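Dye-decolorizing peroxidase (Irpex lacteus, PDB 7D8M) binds heme b and, as a DyP-type peroxidase, probably uses hydrogen peroxide to oxidise dyes and other substrates. Local coordinates at residues A[188-193]-A[330-335]; A[272-277]-A[304-309]; A[289-294]-A[311-316]; A[324-329]-A[386-391]. All blocks are in the same frame, centred on the assembly; numbering follows the deposited sequence.

Contact 1: A[188-193]-A[330-335]; sequences GQAVVD and TFHAIR. With HEM (protoporphyrin IX containing Fe), chain B; OXY (oxygen molecule), chain C.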
# COMPACT_ATOMS: atom_id res chain seq x y z
N GLY A 188 18.71 -6.12 4.73
CA GLY A 188 17.48 -6.82 4.46
C GLY A 188 16.53 -6.13 3.50
O GLY A 188 15.52 -6.74 3.11
N GLN A 189 16.80 -4.89 3.10
CA GLN A 189 15.90 -4.18 2.19
C GLN A 189 16.03 -4.75 0.77
O GLN A 189 17.12 -5.08 0.32
CB GLN A 189 16.19 -2.68 2.19
CG GLN A 189 15.19 -1.81 1.40
CD GLN A 189 15.47 -0.32 1.48
OE1 GLN A 189 16.56 0.10 1.89
NE2 GLN A 189 14.49 0.49 1.10
N ALA A 190 14.90 -4.85 0.07
CA ALA A 190 14.95 -5.33 -1.31
C ALA A 190 15.51 -4.24 -2.22
O ALA A 190 15.11 -3.07 -2.14
CB ALA A 190 13.57 -5.75 -1.78
N VAL A 191 16.44 -4.63 -3.09
CA VAL A 191 16.95 -3.74 -4.14
C VAL A 191 16.51 -4.33 -5.47
O VAL A 191 17.05 -5.35 -5.92
CB VAL A 191 18.47 -3.57 -4.07
CG1 VAL A 191 18.91 -2.41 -4.93
CG2 VAL A 191 18.92 -3.37 -2.63
N VAL A 192 15.54 -3.71 -6.11
CA VAL A 192 14.94 -4.28 -7.31
C VAL A 192 15.33 -3.44 -8.52
O VAL A 192 15.73 -2.27 -8.40
CB VAL A 192 13.41 -4.38 -7.17
CG1 VAL A 192 13.06 -5.04 -5.84
CG2 VAL A 192 12.76 -2.99 -7.26
N ASP A 193 15.27 -4.06 -9.69
CA ASP A 193 15.52 -3.33 -10.93
C ASP A 193 14.56 -2.15 -11.05
O ASP A 193 13.39 -2.28 -10.67
CB ASP A 193 15.36 -4.25 -12.14
CG ASP A 193 16.42 -5.34 -12.21
OD1 ASP A 193 17.63 -5.00 -12.22
OD2 ASP A 193 16.05 -6.53 -12.26
N THR A 330 10.14 -9.66 -9.18
CA THR A 330 8.98 -9.23 -9.97
C THR A 330 7.84 -8.65 -9.14
O THR A 330 7.08 -7.80 -9.64
CB THR A 330 8.48 -10.45 -10.74
OG1 THR A 330 9.60 -11.09 -11.37
CG2 THR A 330 7.44 -10.08 -11.79
N PHE A 331 7.70 -9.10 -7.90
CA PHE A 331 6.48 -8.89 -7.13
C PHE A 331 6.68 -7.93 -5.95
O PHE A 331 5.84 -7.88 -5.05
CB PHE A 331 5.94 -10.24 -6.65
CG PHE A 331 5.91 -11.28 -7.75
CD1 PHE A 331 4.96 -11.20 -8.77
CD2 PHE A 331 6.83 -12.32 -7.78
CE1 PHE A 331 4.93 -12.15 -9.79
CE2 PHE A 331 6.81 -13.27 -8.80
CZ PHE A 331 5.86 -13.19 -9.81
N HIS A 332 7.76 -7.16 -5.95
CA HIS A 332 7.91 -6.09 -4.97
C HIS A 332 7.21 -4.82 -5.43
O HIS A 332 7.06 -4.59 -6.63
CB HIS A 332 9.39 -5.83 -4.71
CG HIS A 332 10.09 -6.99 -4.05
ND1 HIS A 332 10.39 -7.00 -2.71
CD2 HIS A 332 10.52 -8.17 -4.55
CE1 HIS A 332 10.98 -8.15 -2.41
NE2 HIS A 332 11.07 -8.88 -3.51
N ALA A 333 6.77 -4.01 -4.47
CA ALA A 333 6.08 -2.76 -4.76
C ALA A 333 6.20 -1.86 -3.54
O ALA A 333 6.43 -2.33 -2.43
CB ALA A 333 4.61 -3.00 -5.13
N ILE A 334 6.03 -0.56 -3.76
CA ILE A 334 6.24 0.44 -2.71
C ILE A 334 4.90 0.90 -2.17
O ILE A 334 4.04 1.38 -2.93
CB ILE A 334 7.05 1.64 -3.24
CG1 ILE A 334 8.48 1.22 -3.60
CG2 ILE A 334 7.04 2.77 -2.22
CD1 ILE A 334 9.25 2.31 -4.35
N ARG A 335 4.73 0.80 -0.85
CA ARG A 335 3.53 1.31 -0.19
C ARG A 335 3.78 2.72 0.33
O ARG A 335 4.85 3.02 0.88
CB ARG A 335 3.13 0.37 0.97
CG ARG A 335 2.72 -1.04 0.51
CD ARG A 335 2.72 -2.06 1.67
NE ARG A 335 4.03 -2.17 2.26
CZ ARG A 335 4.29 -1.95 3.55
NH1 ARG A 335 3.30 -1.60 4.36
NH2 ARG A 335 5.53 -2.04 4.01
CHA HEM B . 3.64 -4.85 5.55
CHB HEM B . -0.40 -3.59 7.91
CHC HEM B . -2.86 -3.76 3.72
CHD HEM B . 1.07 -5.51 1.47
C1A HEM B . 2.78 -4.47 6.55
C2A HEM B . 3.14 -4.21 7.93
C3A HEM B . 2.01 -3.85 8.58
C4A HEM B . 0.92 -3.87 7.63
CMA HEM B . 1.85 -3.46 10.06
CAA HEM B . 4.57 -4.32 8.51
CBA HEM B . 5.31 -2.99 8.36
CGA HEM B . 6.27 -3.02 7.18
O1A HEM B . 6.88 -4.08 6.93
O2A HEM B . 6.44 -1.97 6.51
C1B HEM B . -1.40 -3.49 6.97
C2B HEM B . -2.74 -3.02 7.23
C3B HEM B . -3.42 -3.08 6.07
C4B HEM B . -2.53 -3.58 5.05
CMB HEM B . -3.23 -2.58 8.64
CAB HEM B . -4.88 -2.67 5.76
CBB HEM B . -5.60 -1.85 6.54
C1C HEM B . -2.04 -4.32 2.75
C2C HEM B . -2.43 -4.69 1.40
C3C HEM B . -1.33 -5.17 0.77
C4C HEM B . -0.23 -5.13 1.72
CMC HEM B . -3.86 -4.51 0.84
CAC HEM B . -1.17 -5.73 -0.67
CBC HEM B . -2.20 -6.24 -1.37
C1D HEM B . 2.13 -5.36 2.34
C2D HEM B . 3.54 -5.49 2.03
C3D HEM B . 4.24 -5.31 3.15
C4D HEM B . 3.31 -5.06 4.23
CMD HEM B . 4.16 -5.79 0.65
CAD HEM B . 5.78 -5.38 3.28
CBD HEM B . 6.18 -6.83 3.55
CGD HEM B . 7.69 -7.00 3.58
O1D HEM B . 8.18 -7.76 4.45
O2D HEM B . 8.40 -6.37 2.75
NA HEM B . 1.43 -4.27 6.41
NB HEM B . -1.30 -3.83 5.63
NC HEM B . -0.71 -4.61 2.91
ND HEM B . 2.02 -5.08 3.69
FE HEM B . 0.30 -4.60 4.69
O1 OXY C . 0.56 0.24 4.10
O2 OXY C . 0.44 -0.66 4.93
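Val-192 and His-332 bring the two backbones closest, their CA atoms 7.6 Å apart, where the irregular loop 188-193 passes the chain leading into the edge strand 334-340 of a four-stranded antiparallel sheet. This sheet belongs to the alpha+beta fold of DyP-type peroxidases and carries Arg-335 to the heme. With chi1 at -66°, CG of His-332 stands anti to its carbonyl carbon, and the ring meets two small apolar side chains obliquely. Ala-190 CB lies 3.5 Å from His-332 ND1, while Val-192 CG1 comes within 3.9 Å of His-332 CB. A methyl and a branched isopropyl group suit this place because they fill it without competing for polar atoms; the polar end of the imidazole is held by Glu-322, to which NE2 is hydrogen-bonded.

Three residues on, Arg-335 bends at chi3 (-60°) and lays one face of its guanidinium against the porphyrin, with HEM C4D 3.3 Å above the plane over its centre. In that plane, Arg-335 NH2 donates to propionate HEM O2A at 2.7 Å, an almost straight bond. NH2 also bonds Ser-175 O, and NH1 forms a salt bridge with Asp-172. A leucine here would probably deprive propionate O2A and Asp-172 of the cation that bridges them. Beyond the guanidinium edge lies the oxygen molecule, probably from the crystallisation liquor, whose O2 takes a weak bond from Arg-335 NH1 at 3.1 Å.

Contact 2: A[272-277]-A[304-309]; sequences LSPDFD and QTRCPF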
# COMPACT_ATOMS: atom_id res chain seq x y z
N LEU A 272 13.01 -12.59 14.05
CA LEU A 272 14.19 -12.33 14.85
C LEU A 272 13.91 -12.35 16.34
O LEU A 272 14.84 -12.61 17.12
CB LEU A 272 14.81 -10.98 14.47
CG LEU A 272 15.32 -10.79 13.04
CD1 LEU A 272 15.93 -9.38 12.85
CD2 LEU A 272 16.32 -11.88 12.68
N SER A 273 12.67 -12.09 16.77
CA SER A 273 12.32 -12.01 18.19
C SER A 273 10.95 -12.65 18.38
O SER A 273 9.94 -11.97 18.57
CB SER A 273 12.32 -10.55 18.66
OG SER A 273 12.12 -10.46 20.06
N PRO A 274 10.88 -13.99 18.35
CA PRO A 274 9.57 -14.66 18.34
C PRO A 274 8.84 -14.69 19.66
O PRO A 274 7.61 -14.86 19.65
CB PRO A 274 9.90 -16.08 17.88
CG PRO A 274 11.33 -16.28 18.24
CD PRO A 274 11.98 -14.93 18.05
N ASP A 275 9.52 -14.53 20.80
CA ASP A 275 8.91 -14.83 22.09
C ASP A 275 8.40 -13.61 22.82
O ASP A 275 7.45 -13.72 23.60
CB ASP A 275 9.90 -15.58 22.98
CG ASP A 275 10.35 -16.88 22.36
OD1 ASP A 275 9.48 -17.66 21.91
OD2 ASP A 275 11.58 -17.13 22.30
N PHE A 276 8.99 -12.44 22.59
CA PHE A 276 8.52 -11.22 23.21
C PHE A 276 8.92 -10.04 22.33
O PHE A 276 9.85 -10.13 21.52
CB PHE A 276 9.09 -11.04 24.62
CG PHE A 276 10.57 -11.29 24.72
CD1 PHE A 276 11.47 -10.31 24.35
CD2 PHE A 276 11.05 -12.51 25.18
CE1 PHE A 276 12.83 -10.53 24.44
CE2 PHE A 276 12.41 -12.74 25.28
CZ PHE A 276 13.30 -11.75 24.91
N ASP A 277 8.21 -8.94 22.50
CA ASP A 277 8.55 -7.73 21.77
C ASP A 277 9.91 -7.21 22.20
O ASP A 277 10.33 -7.35 23.36
CB ASP A 277 7.49 -6.66 22.00
CG ASP A 277 7.60 -5.52 21.00
OD1 ASP A 277 8.57 -5.51 20.21
OD2 ASP A 277 6.70 -4.65 21.00
N GLN A 304 7.47 -23.30 11.24
CA GLN A 304 6.74 -22.08 11.51
C GLN A 304 6.89 -21.60 12.95
O GLN A 304 6.08 -20.79 13.41
CB GLN A 304 5.26 -22.26 11.19
CG GLN A 304 5.01 -22.88 9.84
CD GLN A 304 3.54 -22.91 9.51
OE1 GLN A 304 2.95 -21.87 9.19
NE2 GLN A 304 2.93 -24.10 9.58
N THR A 305 7.92 -22.08 13.66
CA THR A 305 8.06 -21.69 15.07
C THR A 305 8.50 -20.24 15.22
O THR A 305 8.23 -19.62 16.25
CB THR A 305 9.05 -22.62 15.79
OG1 THR A 305 10.36 -22.51 15.21
CG2 THR A 305 8.57 -24.07 15.74
N ARG A 306 9.18 -19.67 14.22
CA ARG A 306 9.55 -18.26 14.31
C ARG A 306 8.58 -17.33 13.58
O ARG A 306 8.40 -16.18 14.02
CB ARG A 306 10.97 -18.05 13.77
CG ARG A 306 12.08 -18.25 14.80
CD ARG A 306 12.51 -19.70 14.83
NE ARG A 306 13.93 -19.84 15.14
CZ ARG A 306 14.68 -20.88 14.79
NH1 ARG A 306 14.15 -21.88 14.10
NH2 ARG A 306 15.96 -20.91 15.12
N CYS A 307 7.95 -17.79 12.49
CA CYS A 307 6.99 -16.99 11.72
C CYS A 307 6.07 -17.90 10.91
O CYS A 307 6.55 -18.71 10.11
CB CYS A 307 7.68 -16.02 10.76
SG CYS A 307 6.51 -14.86 9.93
N PRO A 308 4.76 -17.82 11.10
CA PRO A 308 3.86 -18.69 10.34
C PRO A 308 4.00 -18.41 8.86
O PRO A 308 4.30 -17.29 8.44
CB PRO A 308 2.46 -18.31 10.86
CG PRO A 308 2.70 -17.53 12.12
CD PRO A 308 4.03 -16.87 11.96
N PHE A 309 3.83 -19.47 8.05
CA PHE A 309 3.88 -19.31 6.61
C PHE A 309 2.83 -18.33 6.12
O PHE A 309 2.96 -17.78 5.02
CB PHE A 309 3.68 -20.67 5.93
CG PHE A 309 4.80 -21.63 6.17
CD1 PHE A 309 6.11 -21.18 6.27
CD2 PHE A 309 4.55 -23.00 6.28
CE1 PHE A 309 7.15 -22.07 6.49
CE2 PHE A 309 5.59 -23.89 6.49
CZ PHE A 309 6.89 -23.43 6.60
O HOH W 1 6.65 -16.22 16.65
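Pro-274 lies beside Arg-306 where, in the alpha+beta fold of a DyP-type peroxidase, two irregular loops, one before helix 279-283 and one between it and the heme-binding helix 312-316, draw together at the surface. Pro-274 CA and Arg-306 CA are 5.4 Å apart. Following the proline ring outward, Pro-274 CB faces backbone, 4.1 Å from Arg-306 O, with Thr-305 O only slightly farther off. At the tip of the ring, Pro-274 CG rests 4.0 Å from Arg-306 CG. Proline suits the position because its compact ring presents carbon to the partner and no backbone N-H that would need an acceptor. The two side chains point the same way, so the contact is made alongside.

Past CG, the arginine turns at chi2 (89°) and again at chi3, and its end is held by its own loop: NH1 forms a salt bridge with Asp-303, which is also hydrogen-bonded to Thr-305 OG1. Thus the aliphatic root of Arg-306 packs while the charge is met separately. A water joins the backbones, donating to Arg-306 O at 3.2 Å and weakly to Pro-274 O at 3.4 Å.

Each loop is also braced by a side-chain-to-backbone hydrogen bond. Ser-273 OG donates to Phe-276 O at 2.7 Å, arriving nearly along the C=O axis (171°). In the other loop, Phe-309 N donates to Gln-304 OE1 at 2.8 Å, and the same glutamine places its CG 3.5 Å above the centre of the Phe-309 ring.

Contact 3: A[289-294]-A[311-316]; sequences NNFNYS and AHIRKT. With HEM (protoporphyrin IX containing Fe), chain B.
The proximal heme helix 312-316 is packed here by Tyr-293 and Phe-291, which reach Arg-314 and Ile-313 from loop 289-294. Arg-314 is extended, and its guanidinium lies flat on the tyrosine ring, planes 13° apart, in an off-centre cation-pi stack. Arg-314 CD sits 4.0 Å from the Tyr-293 ring centroid, squarely over the face, a CH-pi contact; Phe-291 CD1 lies over the opposite face, offset toward the rim. Beyond the ring, Tyr-293 OH touches Ile-313 CG1 at 3.3 Å and shares a water with Ile-313 O. Phe-291 CZ meets Ile-313 CD1 at 3.8 Å, while Ile-313 CG2 packs 3.7 Å from HEM CHA. An alanine in place of Tyr-293 would probably open a gap between Phe-291 and Arg-314 and set the guanidinium freer to turn, though Asp-320 would still hold its charge. One residue before Ile-313, the axial ligand His-312 binds the heme iron through NE2 at 2.3 Å, and its ND1 is hydrogen-bonded to Asp-399. Backbone hydrogen bonds pair His-312 with Met-260 and Ile-313 with Phe-261, tying this short helix to the end of helix 249-261, and Arg-319, which opens helix 319-323, makes a cation-pi contact with Phe-291.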
# COMPACT_ATOMS: atom_id res chain seq x y z
N ASN A 289 14.68 -4.94 9.62
CA ASN A 289 14.33 -5.61 8.37
C ASN A 289 15.35 -6.66 7.94
O ASN A 289 15.25 -7.20 6.84
CB ASN A 289 14.15 -4.58 7.24
CG ASN A 289 13.02 -4.96 6.30
OD1 ASN A 289 12.12 -5.74 6.68
ND2 ASN A 289 13.04 -4.43 5.08
N ASN A 290 16.32 -6.98 8.80
CA ASN A 290 17.43 -7.86 8.42
C ASN A 290 17.07 -9.30 8.78
O ASN A 290 17.53 -9.87 9.77
CB ASN A 290 18.71 -7.40 9.10
CG ASN A 290 19.95 -8.03 8.50
OD1 ASN A 290 19.89 -8.70 7.47
ND2 ASN A 290 21.09 -7.81 9.15
N PHE A 291 16.24 -9.91 7.92
CA PHE A 291 15.79 -11.28 8.12
C PHE A 291 15.26 -11.81 6.80
O PHE A 291 14.86 -11.04 5.92
CB PHE A 291 14.70 -11.37 9.20
CG PHE A 291 13.44 -10.62 8.86
CD1 PHE A 291 12.37 -11.28 8.27
CD2 PHE A 291 13.31 -9.26 9.15
CE1 PHE A 291 11.20 -10.58 7.96
CE2 PHE A 291 12.15 -8.57 8.86
CZ PHE A 291 11.09 -9.22 8.26
N ASN A 292 15.26 -13.15 6.68
CA ASN A 292 14.74 -13.78 5.47
C ASN A 292 14.05 -15.11 5.78
O ASN A 292 13.83 -15.91 4.86
CB ASN A 292 15.86 -13.98 4.42
CG ASN A 292 16.98 -14.89 4.91
OD1 ASN A 292 16.84 -15.60 5.91
ND2 ASN A 292 18.10 -14.87 4.20
N TYR A 293 13.73 -15.35 7.06
CA TYR A 293 13.05 -16.53 7.57
C TYR A 293 13.95 -17.76 7.64
O TYR A 293 13.53 -18.78 8.18
CB TYR A 293 11.78 -16.84 6.76
CG TYR A 293 10.86 -15.63 6.71
CD1 TYR A 293 10.29 -15.14 7.88
CD2 TYR A 293 10.60 -14.97 5.52
CE1 TYR A 293 9.46 -14.01 7.85
CE2 TYR A 293 9.77 -13.84 5.48
CZ TYR A 293 9.20 -13.38 6.66
OH TYR A 293 8.37 -12.28 6.66
N SER A 294 15.18 -17.67 7.13
CA SER A 294 16.12 -18.78 7.29
C SER A 294 16.82 -18.71 8.65
O SER A 294 17.01 -17.63 9.21
CB SER A 294 17.17 -18.77 6.17
OG SER A 294 16.59 -19.07 4.92
N ALA A 311 1.76 -15.52 7.92
CA ALA A 311 1.86 -14.16 8.44
C ALA A 311 1.77 -13.16 7.31
O ALA A 311 2.28 -13.38 6.21
CB ALA A 311 3.18 -13.93 9.17
N HIS A 312 1.14 -12.02 7.61
CA HIS A 312 0.87 -11.01 6.60
C HIS A 312 2.11 -10.68 5.78
O HIS A 312 2.09 -10.78 4.55
CB HIS A 312 0.32 -9.76 7.27
CG HIS A 312 0.04 -8.65 6.31
ND1 HIS A 312 -0.62 -8.86 5.12
CD2 HIS A 312 0.33 -7.33 6.35
CE1 HIS A 312 -0.73 -7.71 4.47
NE2 HIS A 312 -0.16 -6.77 5.20
N ILE A 313 3.20 -10.28 6.45
CA ILE A 313 4.38 -9.84 5.71
C ILE A 313 5.04 -11.00 4.97
O ILE A 313 5.70 -10.79 3.95
CB ILE A 313 5.39 -9.12 6.63
CG1 ILE A 313 6.04 -10.08 7.63
CG2 ILE A 313 4.75 -7.92 7.32
CD1 ILE A 313 7.27 -9.51 8.29
N ARG A 314 4.87 -12.23 5.47
CA ARG A 314 5.45 -13.38 4.78
C ARG A 314 4.59 -13.83 3.60
O ARG A 314 5.10 -14.42 2.64
CB ARG A 314 5.66 -14.53 5.79
CG ARG A 314 6.49 -15.70 5.24
CD ARG A 314 6.80 -16.78 6.31
NE ARG A 314 7.73 -17.79 5.80
CZ ARG A 314 8.51 -18.56 6.55
NH1 ARG A 314 8.49 -18.45 7.88
NH2 ARG A 314 9.32 -19.44 5.98
N LYS A 315 3.28 -13.55 3.64
CA LYS A 315 2.43 -13.78 2.47
C LYS A 315 2.73 -12.76 1.36
O LYS A 315 2.86 -13.13 0.19
CB LYS A 315 0.96 -13.70 2.88
CG LYS A 315 0.39 -14.99 3.48
CD LYS A 315 -0.09 -15.95 2.38
CE LYS A 315 -1.43 -16.60 2.73
NZ LYS A 315 -1.85 -17.57 1.67
N THR A 316 2.85 -11.48 1.72
CA THR A 316 2.97 -10.44 0.70
C THR A 316 4.40 -10.21 0.23
O THR A 316 4.61 -9.58 -0.81
CB THR A 316 2.43 -9.11 1.22
OG1 THR A 316 3.16 -8.72 2.39
CG2 THR A 316 0.95 -9.23 1.54
CHA HEM B . 3.64 -4.85 5.55
CHB HEM B . -0.40 -3.59 7.91
CHC HEM B . -2.86 -3.76 3.72
CHD HEM B . 1.07 -5.51 1.47
C1A HEM B . 2.78 -4.47 6.55
C2A HEM B . 3.14 -4.21 7.93
C3A HEM B . 2.01 -3.85 8.58
C4A HEM B . 0.92 -3.87 7.63
CMA HEM B . 1.85 -3.46 10.06
CAA HEM B . 4.57 -4.32 8.51
CBA HEM B . 5.31 -2.99 8.36
CGA HEM B . 6.27 -3.02 7.18
O1A HEM B . 6.88 -4.08 6.93
O2A HEM B . 6.44 -1.97 6.51
C1B HEM B . -1.40 -3.49 6.97
C2B HEM B . -2.74 -3.02 7.23
C3B HEM B . -3.42 -3.08 6.07
C4B HEM B . -2.53 -3.58 5.05
CMB HEM B . -3.23 -2.58 8.64
CAB HEM B . -4.88 -2.67 5.76
CBB HEM B . -5.60 -1.85 6.54
C1C HEM B . -2.04 -4.32 2.75
C2C HEM B . -2.43 -4.69 1.40
C3C HEM B . -1.33 -5.17 0.77
C4C HEM B . -0.23 -5.13 1.72
CMC HEM B . -3.86 -4.51 0.84
CAC HEM B . -1.17 -5.73 -0.67
CBC HEM B . -2.20 -6.24 -1.37
C1D HEM B . 2.13 -5.36 2.34
C2D HEM B . 3.54 -5.49 2.03
C3D HEM B . 4.24 -5.31 3.15
C4D HEM B . 3.31 -5.06 4.23
CMD HEM B . 4.16 -5.79 0.65
CAD HEM B . 5.78 -5.38 3.28
CBD HEM B . 6.18 -6.83 3.55
CGD HEM B . 7.69 -7.00 3.58
O1D HEM B . 8.18 -7.76 4.45
O2D HEM B . 8.40 -6.37 2.75
NA HEM B . 1.43 -4.27 6.41
NB HEM B . -1.30 -3.83 5.63
NC HEM B . -0.71 -4.61 2.91
ND HEM B . 2.02 -5.08 3.69
FE HEM B . 0.30 -4.60 4.69
O HOH W 2 8.51 -10.60 4.42

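Contact 4: A[324-329]-A[386-391]; sequences QGLFGD and FPFSKG
Phe-327 and Phe-388 both carry CG between the backbone N and the carbonyl carbon (chi1 49° and 66°), and these torsions let the two rings meet across neighbouring loops. Leu-326 takes the more relaxed setting, with CG anti to its carbonyl carbon at chi1 -58°, and sends CD1 to the same phenylalanine, Phe-388. The result is a small apolar contact near the surface, carried by three side chains. Phe-388 CZ arrives at the edge of the Phe-327 ring, close to its plane, and lies 4.1 Å from Phe-327 CE2. Leu-326 CD1 approaches the Phe-388 ring obliquely, 3.9 Å from CE1, as the two side chains run past each other in opposite directions. The same Leu-326 CD1 methyl is 4.2 Å from Ser-389 OG, a loose touch. Long side chains suit the site, since the backbones stay well apart: Leu-326 and Ser-389, the nearest pair, have CA atoms 9.3 Å from each other.

Both loops have distinctive backbones. Gly-325, with positive phi, ends helix 319-323 in a Schellman motif, a conformation that favours glycine. In the partner loop, the peptide before Pro-387 is cis, and Pro-387 CB sits 3.9 Å above the centre of the Phe-386 ring.

Helix 319-323 borders the contact, and its Leu-321 touches Phe-327, Phe-386 and Ser-389. Phe-327 also meets Phe-331, just ahead of strand 334-340, while Phe-386 stacks on Trp-380 of helix 373-381.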
# COMPACT_ATOMS: atom_id res chain seq x y z
N GLN A 324 15.37 -18.56 -2.26
CA GLN A 324 15.66 -19.87 -2.82
C GLN A 324 15.71 -19.86 -4.35
O GLN A 324 15.97 -20.91 -4.95
CB GLN A 324 14.61 -20.89 -2.38
CG GLN A 324 14.79 -21.41 -0.96
CD GLN A 324 13.59 -22.21 -0.50
OE1 GLN A 324 12.56 -21.65 -0.13
NE2 GLN A 324 13.72 -23.53 -0.51
N GLY A 325 15.48 -18.70 -4.98
CA GLY A 325 15.53 -18.59 -6.42
C GLY A 325 14.34 -19.13 -7.16
O GLY A 325 14.41 -19.30 -8.39
N LEU A 326 13.23 -19.42 -6.47
CA LEU A 326 12.05 -19.90 -7.18
C LEU A 326 11.43 -18.83 -8.07
O LEU A 326 10.73 -19.16 -9.02
CB LEU A 326 11.03 -20.42 -6.17
CG LEU A 326 11.55 -21.56 -5.27
CD1 LEU A 326 10.56 -21.82 -4.14
CD2 LEU A 326 11.79 -22.83 -6.08
N PHE A 327 11.68 -17.56 -7.77
CA PHE A 327 11.31 -16.45 -8.64
C PHE A 327 12.15 -15.26 -8.21
O PHE A 327 12.87 -15.33 -7.21
CB PHE A 327 9.80 -16.16 -8.60
CG PHE A 327 9.23 -16.05 -7.20
CD1 PHE A 327 9.24 -14.83 -6.53
CD2 PHE A 327 8.67 -17.15 -6.57
CE1 PHE A 327 8.71 -14.72 -5.25
CE2 PHE A 327 8.14 -17.05 -5.29
CZ PHE A 327 8.16 -15.82 -4.63
N GLY A 328 12.06 -14.18 -8.97
CA GLY A 328 12.89 -13.00 -8.77
C GLY A 328 12.20 -11.89 -8.01
O GLY A 328 11.39 -12.12 -7.11
N ASP A 329 12.54 -10.65 -8.36
CA ASP A 329 12.05 -9.46 -7.67
C ASP A 329 10.79 -8.88 -8.31
O ASP A 329 10.40 -7.76 -7.98
CB ASP A 329 13.15 -8.39 -7.62
CG ASP A 329 13.52 -7.86 -9.00
OD1 ASP A 329 12.94 -8.32 -10.00
OD2 ASP A 329 14.39 -6.97 -9.08
N PHE A 386 -1.02 -20.86 -0.87
CA PHE A 386 0.23 -20.13 -0.89
C PHE A 386 0.71 -19.86 0.53
O PHE A 386 -0.09 -19.42 1.38
CB PHE A 386 0.12 -18.79 -1.64
CG PHE A 386 1.44 -18.12 -1.83
CD1 PHE A 386 2.28 -18.50 -2.88
CD2 PHE A 386 1.90 -17.19 -0.91
CE1 PHE A 386 3.54 -17.92 -3.03
CE2 PHE A 386 3.15 -16.60 -1.05
CZ PHE A 386 3.97 -16.96 -2.12
N PRO A 387 2.01 -20.03 0.82
CA PRO A 387 3.10 -20.37 -0.11
C PRO A 387 3.18 -21.84 -0.52
O PRO A 387 2.92 -22.75 0.28
CB PRO A 387 4.35 -19.98 0.69
CG PRO A 387 3.96 -20.26 2.12
CD PRO A 387 2.51 -19.82 2.20
N PHE A 388 3.52 -22.04 -1.79
CA PHE A 388 3.93 -23.35 -2.26
C PHE A 388 5.35 -23.65 -1.79
O PHE A 388 6.06 -22.77 -1.27
CB PHE A 388 3.83 -23.43 -3.79
CG PHE A 388 4.81 -22.53 -4.50
CD1 PHE A 388 6.05 -23.00 -4.89
CD2 PHE A 388 4.48 -21.21 -4.78
CE1 PHE A 388 6.95 -22.19 -5.53
CE2 PHE A 388 5.38 -20.38 -5.43
CZ PHE A 388 6.62 -20.87 -5.81
N SER A 389 5.77 -24.90 -1.99
CA SER A 389 7.07 -25.50 -1.66
C SER A 389 7.16 -25.94 -0.20
O SER A 389 8.24 -26.37 0.22
CB SER A 389 8.27 -24.58 -1.94
OG SER A 389 8.34 -23.51 -1.01
N LYS A 390 6.09 -25.84 0.58
CA LYS A 390 6.16 -26.29 1.96
C LYS A 390 5.78 -27.77 2.03
O LYS A 390 5.44 -28.40 1.02
CB LYS A 390 5.27 -25.42 2.85
CG LYS A 390 5.50 -23.92 2.65
CD LYS A 390 6.98 -23.58 2.76
CE LYS A 390 7.21 -22.09 2.88
NZ LYS A 390 8.64 -21.75 3.07
N GLY A 391 5.83 -28.34 3.23
CA GLY A 391 5.48 -29.73 3.42
C GLY A 391 4.09 -30.03 2.92
O GLY A 391 3.14 -29.29 3.19

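Overall arrangement
From the N terminus, contact 1 opens first, at 188-193 beyond strand 147-156, and closes only at 330-335 on edge strand 334-340. Contacts 2 and 3 both fall within that long span and cross each other: 272-277 and 289-294 come in turn, then pair with 304-309 and 311-316, contact 2 joining the loops on either side of helix 279-283 in sequence, contact 3 tying a loop to the heme-binding helix 312-316. Contact 4 starts at 324-329, before contact 1 has closed, and ends at 386-391, so these two cross. Contacts 1 and 3 approach the heme from opposite faces. Probable hydrogen bonds join neighbours: Asp-193 N to Asp-329 OD2 links contacts 1 and 4, and Lys-315 NZ to Phe-386 O links contacts 3 and 4.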